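Local coordinates for protein lipocalin allergen (Canis lupus familiaris, PDB 4ODD) that probably binds small hydrophobic molecules, as lipocalins generally do, and is a secreted dog dander allergen, at residues I90-P94 with N95-G99. Numbering follows the deposited sequence.
Sequences IDMTP and NALIG
With CG anti to the backbone N in both M92 (chi1 -176°) and L97 (chi1 -169°), these two side chains meet on one face of a β hairpin: CG of M92 packs 3.9 Å from CD1 of L97, the two side chains crossing at a slant. The hairpin joins neighbouring antiparallel strands, 84-92 and 96-104, of the lipocalin barrel. The extended start of unbranched M92 carries SD away from the strand pair, and the bend at chi3 turns only CE; the side chain touches V7 and Q10 of helix 6-10. Branched L97 turns its CD1 toward M92 and also touches M117 on the next strand.

The other face carries D91 and I98, a hydrogen-bonded pair whose CB atoms lie 4.3 Å apart. Helix 125-137 covers this side: D91 offers its carboxylate to K130, which salt-bridges OD2, and I98 puts a β-branched, apolar side chain under the helix. The bond from N of I98 to O of D91 is 3.0 Å and almost straight at 174°. One residue earlier the ladder is broken by a classic β bulge, since I90 and D91 both face I98. N of I90 donates to O of I98 at 2.6 Å, and N of D91 reaches the same oxygen only weakly. The branched I90 sets its CB against CG2 of I98 beside this shared carbonyl and meets L134 of the helix.

At the turn, P94 suits the bend because its ring restrains phi. The small methyl of A96 fits beside CG2 of T93 and D127. N of T93 donates to O of A96 from above the carbonyl plane, while its short side chain reaches forward: OG1 accepts bent bonds from N of N95 at 2.9 Å and N of A96 at 3.0 Å.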
ATOM      1  N   ILE A  90       9.513  -0.907  -1.287  1.00 49.58           N
ATOM      2  CA  ILE A  90      10.530  -1.945  -1.229  1.00 52.89           C
ATOM      3  C   ILE A  90      11.142  -2.196  -2.611  1.00 58.43           C
ATOM      4  O   ILE A  90      12.319  -2.530  -2.725  1.00 60.96           O
ATOM      5  CB  ILE A  90       9.947  -3.276  -0.704  1.00 59.73           C
ATOM      6  CG1 ILE A  90       9.340  -3.095   0.693  1.00 56.11           C
ATOM      7  CG2 ILE A  90      11.008  -4.348  -0.694  1.00 52.52           C
ATOM      8  CD1 ILE A  90      10.292  -2.478   1.678  1.00 46.58           C
ATOM      9  N   ASP A  91      10.343  -2.026  -3.661  1.00 63.94           N
ATOM     10  CA  ASP A  91      10.764  -2.438  -4.999  1.00 67.17           C
ATOM     11  C   ASP A  91       9.842  -1.886  -6.084  1.00 67.48           C
ATOM     12  O   ASP A  91       8.638  -1.751  -5.879  1.00 63.57           O
ATOM     13  CB  ASP A  91      10.781  -3.972  -5.073  1.00 67.47           C
ATOM     14  CG  ASP A  91      11.858  -4.501  -6.001  1.00 87.97           C
ATOM     15  OD1 ASP A  91      12.988  -3.968  -5.976  1.00 87.97           O
ATOM     16  OD2 ASP A  91      11.572  -5.453  -6.754  1.00 88.80           O
ATOM     17  N   MET A  92      10.405  -1.565  -7.242  1.00 70.12           N
ATOM     18  CA  MET A  92       9.577  -1.143  -8.370  1.00 71.66           C
ATOM     19  C   MET A  92      10.080  -1.635  -9.723  1.00 79.64           C
ATOM     20  O   MET A  92      11.250  -1.453 -10.069  1.00 81.32           O
ATOM     21  CB  MET A  92       9.421   0.377  -8.422  1.00 76.51           C
ATOM     22  CG  MET A  92       8.487   0.846  -9.535  1.00 63.92           C
ATOM     23  SD  MET A  92       8.693   2.573 -10.027  1.00 92.54           S
ATOM     24  CE  MET A  92      10.296   2.532 -10.841  1.00 76.52           C
ATOM     25  N   THR A  93       9.176  -2.266 -10.471  1.00 85.86           N
ATOM     26  CA  THR A  93       9.356  -2.537 -11.895  1.00 82.47           C
ATOM     27  C   THR A  93       8.448  -1.526 -12.600  1.00 82.89           C
ATOM     28  O   THR A  93       7.856  -0.681 -11.931  1.00 80.57           O
ATOM     29  CB  THR A  93       8.993  -4.006 -12.243  1.00 85.00           C
ATOM     30  OG1 THR A  93       7.693  -4.075 -12.842  1.00 85.59           O
ATOM     31  CG2 THR A  93       9.020  -4.885 -10.990  1.00 84.77           C
ATOM     32  N   PRO A  94       8.341  -1.574 -13.940  1.00 83.25           N
ATOM     33  CA  PRO A  94       7.444  -0.592 -14.573  1.00 87.42           C
ATOM     34  C   PRO A  94       5.991  -1.055 -14.496  1.00 78.77           C
ATOM     35  O   PRO A  94       5.051  -0.258 -14.608  1.00 63.92           O
ATOM     36  CB  PRO A  94       7.912  -0.569 -16.037  1.00 81.12           C
ATOM     37  CG  PRO A  94       9.164  -1.409 -16.086  1.00 85.35           C
ATOM     38  CD  PRO A  94       9.067  -2.366 -14.945  1.00 86.62           C
ATOM     39  N   ASN A  95       5.836  -2.360 -14.299  1.00 60.17           N
ATOM     40  CA  ASN A  95       4.540  -2.992 -14.113  1.00 77.15           C
ATOM     41  C   ASN A  95       4.135  -3.107 -12.633  1.00 65.63           C
ATOM     42  O   ASN A  95       2.954  -3.193 -12.315  1.00 53.03           O
ATOM     43  CB  ASN A  95       4.560  -4.381 -14.769  1.00 87.82           C
ATOM     44  CG  ASN A  95       3.236  -5.112 -14.642  1.00114.87           C
ATOM     45  OD1 ASN A  95       2.300  -4.860 -15.408  1.00113.74           O
ATOM     46  ND2 ASN A  95       3.152  -6.030 -13.676  1.00121.41           N
ATOM     47  N   ALA A  96       5.107  -3.096 -11.724  1.00 71.41           N
ATOM     48  CA  ALA A  96       4.802  -3.434 -10.334  1.00 59.93           C
ATOM     49  C   ALA A  96       5.367  -2.490  -9.249  1.00 63.70           C
ATOM     50  O   ALA A  96       6.228  -1.642  -9.512  1.00 68.06           O
ATOM     51  CB  ALA A  96       5.198  -4.890 -10.057  1.00 50.64           C
ATOM     52  N   LEU A  97       4.868  -2.660  -8.026  1.00 55.86           N
ATOM     53  CA  LEU A  97       5.226  -1.807  -6.904  1.00 53.48           C
ATOM     54  C   LEU A  97       4.997  -2.556  -5.591  1.00 47.61           C
ATOM     55  O   LEU A  97       3.879  -2.968  -5.289  1.00 48.63           O
ATOM     56  CB  LEU A  97       4.373  -0.540  -6.935  1.00 49.93           C
ATOM     57  CG  LEU A  97       4.782   0.574  -5.985  1.00 59.14           C
ATOM     58  CD1 LEU A  97       6.126   1.116  -6.417  1.00 60.26           C
ATOM     59  CD2 LEU A  97       3.735   1.673  -5.981  1.00 53.90           C
ATOM     60  N   ILE A  98       6.053  -2.741  -4.818  1.00 45.27           N
ATOM     61  CA  ILE A  98       5.911  -3.372  -3.505  1.00 47.56           C
ATOM     62  C   ILE A  98       6.119  -2.361  -2.366  1.00 49.27           C
ATOM     63  O   ILE A  98       7.189  -1.739  -2.249  1.00 48.44           O
ATOM     64  CB  ILE A  98       6.887  -4.545  -3.316  1.00 48.58           C
ATOM     65  CG1 ILE A  98       6.611  -5.641  -4.343  1.00 49.58           C
ATOM     66  CG2 ILE A  98       6.773  -5.114  -1.894  1.00 45.70           C
ATOM     67  CD1 ILE A  98       7.575  -6.809  -4.254  1.00 51.89           C
ATOM     68  N   GLY A  99       5.094  -2.196  -1.536  1.00 47.68           N
ATOM     69  CA  GLY A  99       5.177  -1.261  -0.437  1.00 45.46           C
ATOM     70  C   GLY A  99       5.128  -1.963   0.902  1.00 50.60           C
ATOM     71  O   GLY A  99       4.574  -3.070   1.021  1.00 47.00           O
TER